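Activated BY transcription factor SSRB (Salmonella enterica, PDB 2WNW) belongs to glycosyl hydrolase family 30, pairing a TIM barrel with a beta-sandwich domain, and is named for its activation by the transcription factor SsrB. Local coordinates at residues Leu114-Ser128 with Ile175-Asn187. Sequence-based numbering, arbitrary orientation.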
loop_
_atom_site.group_PDB
_atom_site.type_symbol
_atom_site.label_atom_id
_atom_site.label_comp_id
_atom_site.label_asym_id
_atom_site.label_seq_id
_atom_site.Cartn_x
_atom_site.Cartn_y
_atom_site.Cartn_z
ATOM N N LEU A 114 -45.109 11.562 -17.171
ATOM C CA LEU A 114 -44.184 11.072 -16.154
ATOM C C LEU A 114 -44.721 11.447 -14.780
ATOM O O LEU A 114 -45.540 12.355 -14.653
ATOM C CB LEU A 114 -42.806 11.716 -16.335
ATOM C CG LEU A 114 -42.177 11.752 -17.731
ATOM C CD1 LEU A 114 -40.792 12.381 -17.638
ATOM C CD2 LEU A 114 -42.089 10.350 -18.305
ATOM N N SER A 115 -44.257 10.751 -13.749
ATOM C CA SER A 115 -44.688 11.054 -12.394
ATOM C C SER A 115 -43.524 11.015 -11.416
ATOM O O SER A 115 -42.816 10.014 -11.318
ATOM C CB SER A 115 -45.765 10.077 -11.926
ATOM O OG SER A 115 -46.093 10.328 -10.568
ATOM N N PHE A 116 -43.340 12.115 -10.696
ATOM C CA PHE A 116 -42.277 12.231 -9.705
ATOM C C PHE A 116 -42.887 12.479 -8.329
ATOM O O PHE A 116 -42.172 12.773 -7.372
ATOM C CB PHE A 116 -41.352 13.397 -10.057
ATOM C CG PHE A 116 -40.541 13.179 -11.299
ATOM C CD1 PHE A 116 -39.394 12.396 -11.266
ATOM C CD2 PHE A 116 -40.924 13.756 -12.504
ATOM C CE1 PHE A 116 -38.636 12.193 -12.417
ATOM C CE2 PHE A 116 -40.172 13.556 -13.662
ATOM C CZ PHE A 116 -39.026 12.772 -13.617
ATOM N N SER A 117 -44.209 12.360 -8.232
ATOM C CA SER A 117 -44.901 12.604 -6.969
ATOM C C SER A 117 -44.314 11.798 -5.811
ATOM O O SER A 117 -44.195 12.298 -4.692
ATOM C CB SER A 117 -46.396 12.298 -7.116
ATOM O OG SER A 117 -46.613 10.940 -7.456
ATOM N N ARG A 118 -43.938 10.556 -6.084
ATOM C CA ARG A 118 -43.373 9.702 -5.053
ATOM C C ARG A 118 -42.059 10.262 -4.506
ATOM O O ARG A 118 -41.850 10.296 -3.290
ATOM C CB ARG A 118 -43.168 8.296 -5.604
ATOM C CG ARG A 118 -42.753 7.299 -4.559
ATOM C CD ARG A 118 -43.283 5.922 -4.893
ATOM N NE ARG A 118 -42.729 4.908 -4.003
ATOM C CZ ARG A 118 -43.121 3.640 -3.985
ATOM N NH1 ARG A 118 -44.081 3.230 -4.807
ATOM N NH2 ARG A 118 -42.539 2.778 -3.162
ATOM N N ASP A 119 -41.172 10.702 -5.395
ATOM C CA ASP A 119 -39.908 11.277 -4.952
ATOM C C ASP A 119 -40.167 12.597 -4.229
ATOM O O ASP A 119 -39.450 12.955 -3.293
ATOM C CB ASP A 119 -38.969 11.537 -6.136
ATOM C CG ASP A 119 -38.330 10.267 -6.675
ATOM O OD1 ASP A 119 -37.266 10.372 -7.318
ATOM O OD2 ASP A 119 -38.887 9.169 -6.464
ATOM N N GLU A 120 -41.197 13.322 -4.663
ATOM C CA GLU A 120 -41.526 14.607 -4.056
ATOM C C GLU A 120 -41.975 14.472 -2.606
ATOM O O GLU A 120 -41.767 15.372 -1.793
ATOM C CB GLU A 120 -42.613 15.317 -4.876
ATOM C CG GLU A 120 -42.228 15.504 -6.336
ATOM C CD GLU A 120 -43.245 16.300 -7.135
ATOM O OE1 GLU A 120 -44.459 16.106 -6.923
ATOM O OE2 GLU A 120 -42.823 17.106 -7.990
ATOM N N ALA A 121 -42.576 13.340 -2.274
ATOM C CA ALA A 121 -43.050 13.130 -0.916
ATOM C C ALA A 121 -42.047 12.409 -0.019
ATOM O O ALA A 121 -41.966 12.688 1.177
ATOM C CB ALA A 121 -44.360 12.358 -0.947
ATOM N N HIS A 122 -41.272 11.499 -0.600
ATOM C CA HIS A 122 -40.326 10.701 0.176
ATOM C C HIS A 122 -38.851 11.095 0.158
ATOM O O HIS A 122 -38.142 10.880 1.143
ATOM C CB HIS A 122 -40.451 9.239 -0.250
ATOM C CG HIS A 122 -41.812 8.660 -0.022
ATOM N ND1 HIS A 122 -42.225 7.481 -0.601
ATOM C CD2 HIS A 122 -42.849 9.092 0.735
ATOM C CE1 HIS A 122 -43.459 7.209 -0.211
ATOM N NE2 HIS A 122 -43.860 8.172 0.600
ATOM N N LEU A 123 -38.385 11.663 -0.949
ATOM C CA LEU A 123 -36.978 12.033 -1.059
ATOM C C LEU A 123 -36.666 13.515 -0.956
ATOM O O LEU A 123 -35.796 13.917 -0.188
ATOM C CB LEU A 123 -36.401 11.507 -2.377
ATOM C CG LEU A 123 -36.092 10.013 -2.447
ATOM C CD1 LEU A 123 -35.894 9.591 -3.889
ATOM C CD2 LEU A 123 -34.846 9.722 -1.626
ATOM N N ILE A 124 -37.372 14.325 -1.734
ATOM C CA ILE A 124 -37.122 15.758 -1.761
ATOM C C ILE A 124 -37.149 16.482 -0.414
ATOM O O ILE A 124 -36.348 17.391 -0.188
ATOM C CB ILE A 124 -38.063 16.439 -2.785
ATOM C CG1 ILE A 124 -37.747 15.881 -4.181
ATOM C CG2 ILE A 124 -37.876 17.952 -2.768
ATOM C CD1 ILE A 124 -38.492 16.547 -5.318
ATOM N N PRO A 125 -38.060 16.102 0.500
ATOM C CA PRO A 125 -38.077 16.796 1.796
ATOM C C PRO A 125 -36.749 16.636 2.547
ATOM O O PRO A 125 -36.189 17.606 3.059
ATOM C CB PRO A 125 -39.242 16.127 2.523
ATOM C CG PRO A 125 -40.188 15.824 1.402
ATOM C CD PRO A 125 -39.252 15.250 0.350
ATOM N N LEU A 126 -36.246 15.407 2.603
ATOM C CA LEU A 126 -34.979 15.124 3.284
ATOM C C LEU A 126 -33.836 15.881 2.603
ATOM O O LEU A 126 -33.070 16.597 3.257
ATOM C CB LEU A 126 -34.677 13.623 3.233
ATOM C CG LEU A 126 -33.851 12.976 4.353
ATOM C CD1 LEU A 126 -33.309 11.651 3.839
ATOM C CD2 LEU A 126 -32.717 13.880 4.804
ATOM N N ILE A 127 -33.722 15.716 1.287
ATOM C CA ILE A 127 -32.666 16.376 0.520
ATOM C C ILE A 127 -32.711 17.893 0.679
ATOM O O ILE A 127 -31.678 18.534 0.879
ATOM C CB ILE A 127 -32.767 16.031 -0.982
ATOM C CG1 ILE A 127 -32.619 14.522 -1.180
ATOM C CG2 ILE A 127 -31.679 16.759 -1.756
ATOM C CD1 ILE A 127 -32.925 14.057 -2.587
ATOM N N SER A 128 -33.906 18.467 0.587
ATOM C CA SER A 128 -34.057 19.912 0.727
ATOM C C SER A 128 -33.620 20.368 2.113
ATOM O O SER A 128 -32.995 21.419 2.264
ATOM C CB SER A 128 -35.509 20.320 0.478
ATOM O OG SER A 128 -35.883 20.026 -0.855
ATOM N N ILE A 175 -32.864 12.806 -18.027
ATOM C CA ILE A 175 -32.803 14.255 -18.180
ATOM C C ILE A 175 -34.006 14.882 -17.465
ATOM O O ILE A 175 -33.865 15.881 -16.761
ATOM C CB ILE A 175 -32.819 14.674 -19.670
ATOM C CG1 ILE A 175 -31.537 14.198 -20.361
ATOM C CG2 ILE A 175 -32.949 16.191 -19.786
ATOM C CD1 ILE A 175 -30.261 14.843 -19.825
ATOM N N ASN A 176 -35.188 14.294 -17.629
ATOM C CA ASN A 176 -36.367 14.842 -16.962
ATOM C C ASN A 176 -36.250 14.733 -15.446
ATOM O O ASN A 176 -36.778 15.568 -14.710
ATOM C CB ASN A 176 -37.644 14.162 -17.456
ATOM C CG ASN A 176 -38.180 14.806 -18.719
ATOM O OD1 ASN A 176 -37.960 14.319 -19.826
ATOM N ND2 ASN A 176 -38.871 15.930 -18.554
ATOM N N TYR A 177 -35.556 13.698 -14.987
ATOM C CA TYR A 177 -35.317 13.512 -13.562
ATOM C C TYR A 177 -34.510 14.731 -13.103
ATOM O O TYR A 177 -34.826 15.361 -12.092
ATOM C CB TYR A 177 -34.503 12.230 -13.337
ATOM C CG TYR A 177 -33.807 12.149 -11.992
ATOM C CD1 TYR A 177 -34.467 11.659 -10.866
ATOM C CD2 TYR A 177 -32.482 12.566 -11.849
ATOM C CE1 TYR A 177 -33.825 11.581 -9.630
ATOM C CE2 TYR A 177 -31.831 12.495 -10.618
ATOM C CZ TYR A 177 -32.507 12.001 -9.516
ATOM O OH TYR A 177 -31.864 11.916 -8.307
ATOM N N LEU A 178 -33.470 15.064 -13.866
ATOM C CA LEU A 178 -32.619 16.206 -13.540
ATOM C C LEU A 178 -33.393 17.526 -13.568
ATOM O O LEU A 178 -33.207 18.374 -12.696
ATOM C CB LEU A 178 -31.429 16.277 -14.505
ATOM C CG LEU A 178 -30.390 15.152 -14.411
ATOM C CD1 LEU A 178 -29.359 15.304 -15.521
ATOM C CD2 LEU A 178 -29.714 15.187 -13.044
ATOM N N LEU A 179 -34.254 17.703 -14.568
ATOM C CA LEU A 179 -35.051 18.926 -14.670
ATOM C C LEU A 179 -36.037 19.009 -13.509
ATOM O O LEU A 179 -36.241 20.075 -12.924
ATOM C CB LEU A 179 -35.809 18.957 -15.998
ATOM C CG LEU A 179 -34.923 19.011 -17.242
ATOM C CD1 LEU A 179 -35.779 18.920 -18.488
ATOM C CD2 LEU A 179 -34.112 20.301 -17.231
ATOM N N GLU A 180 -36.648 17.874 -13.186
ATOM C CA GLU A 180 -37.605 17.786 -12.084
ATOM C C GLU A 180 -36.951 18.231 -10.775
ATOM O O GLU A 180 -37.490 19.069 -10.050
ATOM C CB GLU A 180 -38.110 16.345 -11.965
ATOM C CG GLU A 180 -38.718 15.955 -10.620
ATOM C CD GLU A 180 -39.926 16.789 -10.235
ATOM O OE1 GLU A 180 -40.587 17.356 -11.131
ATOM O OE2 GLU A 180 -40.224 16.861 -9.022
ATOM N N TYR A 181 -35.783 17.673 -10.475
ATOM C CA TYR A 181 -35.084 18.039 -9.253
ATOM C C TYR A 181 -34.618 19.496 -9.258
ATOM O O TYR A 181 -34.660 20.164 -8.226
ATOM C CB TYR A 181 -33.902 17.089 -9.011
ATOM C CG TYR A 181 -34.308 15.808 -8.303
ATOM C CD1 TYR A 181 -33.663 15.398 -7.137
ATOM C CD2 TYR A 181 -35.368 15.032 -8.774
ATOM C CE1 TYR A 181 -34.070 14.247 -6.452
ATOM C CE2 TYR A 181 -35.781 13.885 -8.099
ATOM C CZ TYR A 181 -35.130 13.498 -6.940
ATOM O OH TYR A 181 -35.544 12.371 -6.266
ATOM N N ARG A 182 -34.192 20.000 -10.412
ATOM C CA ARG A 182 -33.742 21.386 -10.482
ATOM C C ARG A 182 -34.902 22.334 -10.169
ATOM O O ARG A 182 -34.706 23.395 -9.572
ATOM C CB ARG A 182 -33.156 21.698 -11.866
ATOM C CG ARG A 182 -32.464 23.054 -11.928
ATOM C CD ARG A 182 -31.500 23.158 -13.105
ATOM N NE ARG A 182 -32.174 23.126 -14.399
ATOM C CZ ARG A 182 -31.541 23.209 -15.566
ATOM N NH1 ARG A 182 -30.220 23.326 -15.597
ATOM N NH2 ARG A 182 -32.226 23.179 -16.701
ATOM N N ARG A 183 -36.109 21.949 -10.570
ATOM C CA ARG A 183 -37.297 22.759 -10.308
ATOM C C ARG A 183 -37.558 22.877 -8.811
ATOM O O ARG A 183 -38.148 23.854 -8.352
ATOM C CB ARG A 183 -38.525 22.141 -10.972
ATOM C CG ARG A 183 -38.737 22.520 -12.426
ATOM C CD ARG A 183 -39.902 21.727 -12.981
ATOM N NE ARG A 183 -41.024 21.729 -12.046
ATOM C CZ ARG A 183 -41.833 20.693 -11.849
ATOM N NH1 ARG A 183 -41.643 19.566 -12.525
ATOM N NH2 ARG A 183 -42.821 20.776 -10.967
ATOM N N HIS A 184 -37.123 21.873 -8.055
ATOM C CA HIS A 184 -37.308 21.861 -6.609
ATOM C C HIS A 184 -36.060 22.356 -5.881
ATOM O O HIS A 184 -35.876 22.099 -4.690
ATOM C CB HIS A 184 -37.677 20.450 -6.143
ATOM C CG HIS A 184 -39.026 19.998 -6.613
ATOM N ND1 HIS A 184 -40.158 20.094 -5.832
ATOM C CD2 HIS A 184 -39.431 19.486 -7.799
ATOM C CE1 HIS A 184 -41.202 19.660 -6.517
ATOM N NE2 HIS A 184 -40.788 19.286 -7.714
ATOM N N GLY A 185 -35.206 23.065 -6.611
ATOM C CA GLY A 185 -33.988 23.608 -6.034
ATOM C C GLY A 185 -32.886 22.602 -5.754
ATOM O O GLY A 185 -32.005 22.864 -4.937
ATOM N N ILE A 186 -32.918 21.456 -6.425
ATOM C CA ILE A 186 -31.897 20.433 -6.211
ATOM C C ILE A 186 -31.057 20.237 -7.469
ATOM O O ILE A 186 -31.538 19.718 -8.481
ATOM C CB ILE A 186 -32.536 19.085 -5.817
ATOM C CG1 ILE A 186 -33.457 19.285 -4.609
ATOM C CG2 ILE A 186 -31.449 18.069 -5.482
ATOM C CD1 ILE A 186 -34.298 18.066 -4.267
ATOM N N ASN A 187 -29.799 20.663 -7.401
ATOM C CA ASN A 187 -28.894 20.535 -8.536
ATOM C C ASN A 187 -28.005 19.312 -8.381
ATOM O O ASN A 187 -27.440 19.068 -7.315
ATOM C CB ASN A 187 -28.033 21.790 -8.671
ATOM C CG ASN A 187 -28.862 23.042 -8.883
ATOM O OD1 ASN A 187 -29.666 23.116 -9.812
ATOM N ND2 ASN A 187 -28.671 24.033 -8.022
#
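Leu114 rests its CD1 on Asn176 CB at 3.6 Å, the first touch between neighbouring segments of the helical layer that surrounds the parallel barrel strands of a TIM-barrel domain. Phe116, at the N-cap position of helix 117-122, lays one ring face over Glu180: chi1 (160°) swings the glutamate CG, anti to the backbone N, to 3.7 Å from the ring centroid and 22° off its normal, a CH-pi contact; the chain then bends, and the carboxylate plane lies nearly parallel to the ring. One turn on, buried Asp119 accepts a 2.8 Å hydrogen bond at OD1 from Tyr181 OH, met on the anti side but 34° out of the carboxylate plane; Tyr102 OH bonds the same oxygen, so two phenols hold it. Glu120 OE2 lies 2.8 Å from Glu180 OE2 and 3.0 Å from His184 NE2; one carboxyl group may be protonated, and Arg183, salt-bridged to Glu180 OE1, may ease the repulsion. Ile124 ends over the His184 ring, CD1 lying 3.7 Å from CG of the imidazole. Ile127 sets CD1 at the edge of the Tyr181 ring, and its CG2, like Ile124 CG2, meets Ile186 CD1 at 3.9 Å.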